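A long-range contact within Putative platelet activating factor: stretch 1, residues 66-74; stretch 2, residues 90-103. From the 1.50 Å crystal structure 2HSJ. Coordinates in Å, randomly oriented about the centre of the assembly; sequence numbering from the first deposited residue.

Stretch 1 (66-74) RGYQTGLLL
Stretch 2 90-103: FLLIGTNDIGKDVP

How do the two backbones run? Residues 66-69 form an irregular lead-in, with Gly67 at positive phi (73/9) and Gln69 extended (-129/164) as N-cap of the helix from Thr70. Strand 90-92 passes through Ile93 (-161/153) to Gly94 (131/-25), N-cap of helix 95-99. The CA atoms of Gln69 and Asp97 mark the register, 5.4 Å apart.

What ties the helix start to Asp97? Its carboxylate (chi1 m) meets Thr70 at the first helical turn, where amides lack helical acceptors. Thr70 N donates to Asp97 OD2 (2.9 Å) and weakly to Asp97 OD1 (3.4 Å), while Thr70 OG1 (chi1 p) donates to Asp97 OD1 at 2.8 Å. A water links Gly71 N (2.9 Å) to Asp97 OD1 (2.8 Å).

What holds the loop before it? Asn96 (m, chi2 -34°) donates from ND2 to Tyr68 O at 3.0 Å. A second water donates to Tyr68 O (2.8 Å) and accepts from Gly94 N and Asn96 N (both 2.9 Å).

What else packs across the contact? Ile93 (t, t) points toward stretch 1, its CD1 3.5 Å from Gln69 C and 3.8 Å from Leu73 CD2. Leu73 (t, p) also sets CD2 3.6 Å from Leu91 CD1 (Leu91 t, p). Gln69 (m, t, chi3 -124°) extends until its polar NE2 lies 3.5 Å from the methyl Val102 CG2.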

# COMPACT_ATOMS: atom_id res chain seq x y z
N ARG D 66 -16.24 -3.18 20.80
CA ARG D 66 -16.40 -3.24 22.25
C ARG D 66 -17.56 -4.14 22.65
O ARG D 66 -18.58 -4.22 21.96
CB ARG D 66 -16.65 -1.84 22.81
CG ARG D 66 -18.04 -1.27 22.36
CD ARG D 66 -18.15 0.20 22.45
NE ARG D 66 -17.34 0.86 21.45
CZ ARG D 66 -17.39 2.16 21.24
NH1 ARG D 66 -18.25 2.90 21.95
NH2 ARG D 66 -16.61 2.72 20.34
N GLY D 67 -17.36 -4.85 23.75
CA GLY D 67 -18.39 -5.69 24.32
C GLY D 67 -18.70 -6.96 23.54
O GLY D 67 -19.66 -7.67 23.89
N TYR D 68 -17.90 -7.29 22.52
CA TYR D 68 -18.28 -8.41 21.64
C TYR D 68 -18.10 -9.74 22.35
O TYR D 68 -17.26 -9.88 23.23
CB TYR D 68 -17.41 -8.43 20.40
CG TYR D 68 -18.13 -8.36 19.07
CD1 TYR D 68 -19.35 -7.66 18.92
CD2 TYR D 68 -17.55 -8.93 17.92
CE1 TYR D 68 -19.96 -7.56 17.65
CE2 TYR D 68 -18.14 -8.81 16.68
CZ TYR D 68 -19.32 -8.13 16.55
OH TYR D 68 -19.90 -8.03 15.32
N GLN D 69 -18.93 -10.68 21.95
CA GLN D 69 -18.90 -12.05 22.44
C GLN D 69 -18.88 -12.93 21.21
O GLN D 69 -19.24 -12.49 20.13
CB GLN D 69 -20.15 -12.38 23.23
CG GLN D 69 -20.32 -11.58 24.49
CD GLN D 69 -21.69 -11.79 25.10
OE1 GLN D 69 -22.44 -10.84 25.32
NE2 GLN D 69 -22.04 -13.04 25.37
N THR D 70 -18.53 -14.20 21.40
CA THR D 70 -18.39 -15.13 20.26
C THR D 70 -19.68 -15.24 19.44
O THR D 70 -19.65 -15.31 18.23
CB THR D 70 -17.92 -16.56 20.70
OG1 THR D 70 -18.92 -17.17 21.53
CG2 THR D 70 -16.53 -16.50 21.44
N GLY D 71 -20.83 -15.28 20.11
CA GLY D 71 -22.09 -15.38 19.37
C GLY D 71 -22.40 -14.18 18.49
O GLY D 71 -22.92 -14.34 17.38
N LEU D 72 -22.07 -12.97 18.98
CA LEU D 72 -22.33 -11.75 18.22
C LEU D 72 -21.42 -11.71 16.99
O LEU D 72 -21.83 -11.31 15.89
CB LEU D 72 -22.06 -10.52 19.09
CG LEU D 72 -22.88 -10.38 20.37
CD1 LEU D 72 -22.33 -9.20 21.21
CD2 LEU D 72 -24.36 -10.17 20.05
N LEU D 73 -20.18 -12.16 17.19
CA LEU D 73 -19.22 -12.18 16.09
C LEU D 73 -19.64 -13.15 15.00
O LEU D 73 -19.61 -12.82 13.82
CB LEU D 73 -17.80 -12.50 16.58
CG LEU D 73 -16.72 -12.79 15.54
CD1 LEU D 73 -16.58 -11.55 14.66
CD2 LEU D 73 -15.39 -13.14 16.22
N LEU D 74 -20.06 -14.34 15.42
CA LEU D 74 -20.53 -15.31 14.44
C LEU D 74 -21.71 -14.78 13.62
O LEU D 74 -21.73 -14.88 12.39
CB LEU D 74 -20.91 -16.62 15.14
CG LEU D 74 -21.53 -17.67 14.20
CD1 LEU D 74 -20.56 -18.09 13.08
CD2 LEU D 74 -22.00 -18.87 15.02
N PHE D 90 -6.17 -12.34 13.14
CA PHE D 90 -5.92 -12.50 14.58
C PHE D 90 -7.26 -12.36 15.27
O PHE D 90 -7.97 -11.38 15.04
CB PHE D 90 -4.97 -11.42 15.09
CG PHE D 90 -3.53 -11.73 14.84
CD1 PHE D 90 -3.05 -12.04 13.57
CD2 PHE D 90 -2.64 -11.75 15.91
CE1 PHE D 90 -1.71 -12.32 13.38
CE2 PHE D 90 -1.31 -12.04 15.72
CZ PHE D 90 -0.84 -12.33 14.46
N LEU D 91 -7.59 -13.33 16.11
CA LEU D 91 -8.87 -13.35 16.78
C LEU D 91 -8.65 -13.35 18.30
O LEU D 91 -8.05 -14.27 18.86
CB LEU D 91 -9.62 -14.60 16.34
CG LEU D 91 -10.99 -14.77 16.94
CD1 LEU D 91 -11.86 -13.54 16.70
CD2 LEU D 91 -11.61 -16.05 16.32
N LEU D 92 -9.20 -12.32 18.96
CA LEU D 92 -9.12 -12.20 20.41
C LEU D 92 -10.55 -11.98 20.89
O LEU D 92 -11.13 -10.89 20.75
CB LEU D 92 -8.23 -11.03 20.88
CG LEU D 92 -8.18 -10.85 22.41
CD1 LEU D 92 -7.74 -12.16 23.14
CD2 LEU D 92 -7.23 -9.72 22.71
N ILE D 93 -11.12 -13.02 21.48
CA ILE D 93 -12.50 -12.95 21.91
C ILE D 93 -12.76 -14.02 22.93
O ILE D 93 -12.07 -15.05 22.95
CB ILE D 93 -13.47 -13.06 20.67
CG1 ILE D 93 -14.89 -12.56 21.04
CG2 ILE D 93 -13.42 -14.48 20.06
CD1 ILE D 93 -15.70 -12.20 19.85
N GLY D 94 -13.74 -13.74 23.80
CA GLY D 94 -14.18 -14.71 24.78
C GLY D 94 -14.27 -14.14 26.18
O GLY D 94 -15.04 -14.67 26.97
N THR D 95 -13.51 -13.09 26.50
CA THR D 95 -13.55 -12.57 27.88
C THR D 95 -14.96 -12.12 28.25
O THR D 95 -15.33 -12.20 29.42
CB THR D 95 -12.48 -11.49 28.18
OG1 THR D 95 -12.31 -11.37 29.61
CG2 THR D 95 -12.84 -10.12 27.58
N ASN D 96 -15.72 -11.66 27.26
CA ASN D 96 -17.07 -11.19 27.53
C ASN D 96 -18.06 -12.34 27.59
O ASN D 96 -19.06 -12.25 28.32
CB ASN D 96 -17.48 -10.09 26.56
CG ASN D 96 -16.60 -8.87 26.69
OD1 ASN D 96 -16.14 -8.54 27.79
ND2 ASN D 96 -16.28 -8.24 25.57
N ASP D 97 -17.75 -13.44 26.91
CA ASP D 97 -18.53 -14.67 27.10
C ASP D 97 -18.37 -15.13 28.55
O ASP D 97 -19.34 -15.46 29.21
CB ASP D 97 -18.04 -15.76 26.14
CG ASP D 97 -18.31 -15.45 24.69
OD1 ASP D 97 -19.19 -16.13 24.09
OD2 ASP D 97 -17.63 -14.53 24.14
N ILE D 98 -17.13 -15.14 29.05
CA ILE D 98 -16.90 -15.48 30.46
C ILE D 98 -17.64 -14.51 31.39
O ILE D 98 -18.29 -14.93 32.35
CB ILE D 98 -15.39 -15.53 30.79
CG1 ILE D 98 -14.72 -16.70 30.04
CG2 ILE D 98 -15.20 -15.63 32.35
CD1 ILE D 98 -13.22 -16.73 30.21
N GLY D 99 -17.55 -13.22 31.11
CA GLY D 99 -18.20 -12.21 31.97
C GLY D 99 -19.73 -12.26 31.98
O GLY D 99 -20.37 -11.72 32.91
N LYS D 100 -20.31 -12.91 30.96
CA LYS D 100 -21.76 -13.12 30.85
C LYS D 100 -22.19 -14.56 31.16
O LYS D 100 -23.37 -14.92 30.97
CB LYS D 100 -22.23 -12.77 29.43
CG LYS D 100 -22.26 -11.29 29.13
CD LYS D 100 -23.42 -10.61 29.81
CE LYS D 100 -23.37 -9.10 29.61
NZ LYS D 100 -24.47 -8.47 30.40
N ASP D 101 -21.24 -15.37 31.63
CA ASP D 101 -21.52 -16.76 32.01
C ASP D 101 -22.07 -17.64 30.86
O ASP D 101 -22.85 -18.57 31.08
CB ASP D 101 -22.43 -16.82 33.25
CG ASP D 101 -22.10 -17.97 34.18
OD1 ASP D 101 -20.98 -18.54 34.09
OD2 ASP D 101 -22.97 -18.31 35.00
N VAL D 102 -21.63 -17.34 29.64
CA VAL D 102 -21.92 -18.18 28.46
C VAL D 102 -21.28 -19.56 28.65
O VAL D 102 -20.13 -19.61 29.07
CB VAL D 102 -21.35 -17.52 27.18
CG1 VAL D 102 -21.46 -18.46 25.99
CG2 VAL D 102 -22.08 -16.23 26.91
N PRO D 103 -22.02 -20.66 28.39
CA PRO D 103 -21.38 -21.97 28.58
C PRO D 103 -20.16 -22.13 27.68
O PRO D 103 -20.21 -21.74 26.51
CB PRO D 103 -22.48 -22.98 28.20
CG PRO D 103 -23.78 -22.22 28.44
CD PRO D 103 -23.44 -20.80 28.00
O HOH W 1 -15.09 -11.24 24.41
O HOH W 2 -21.63 -15.62 22.90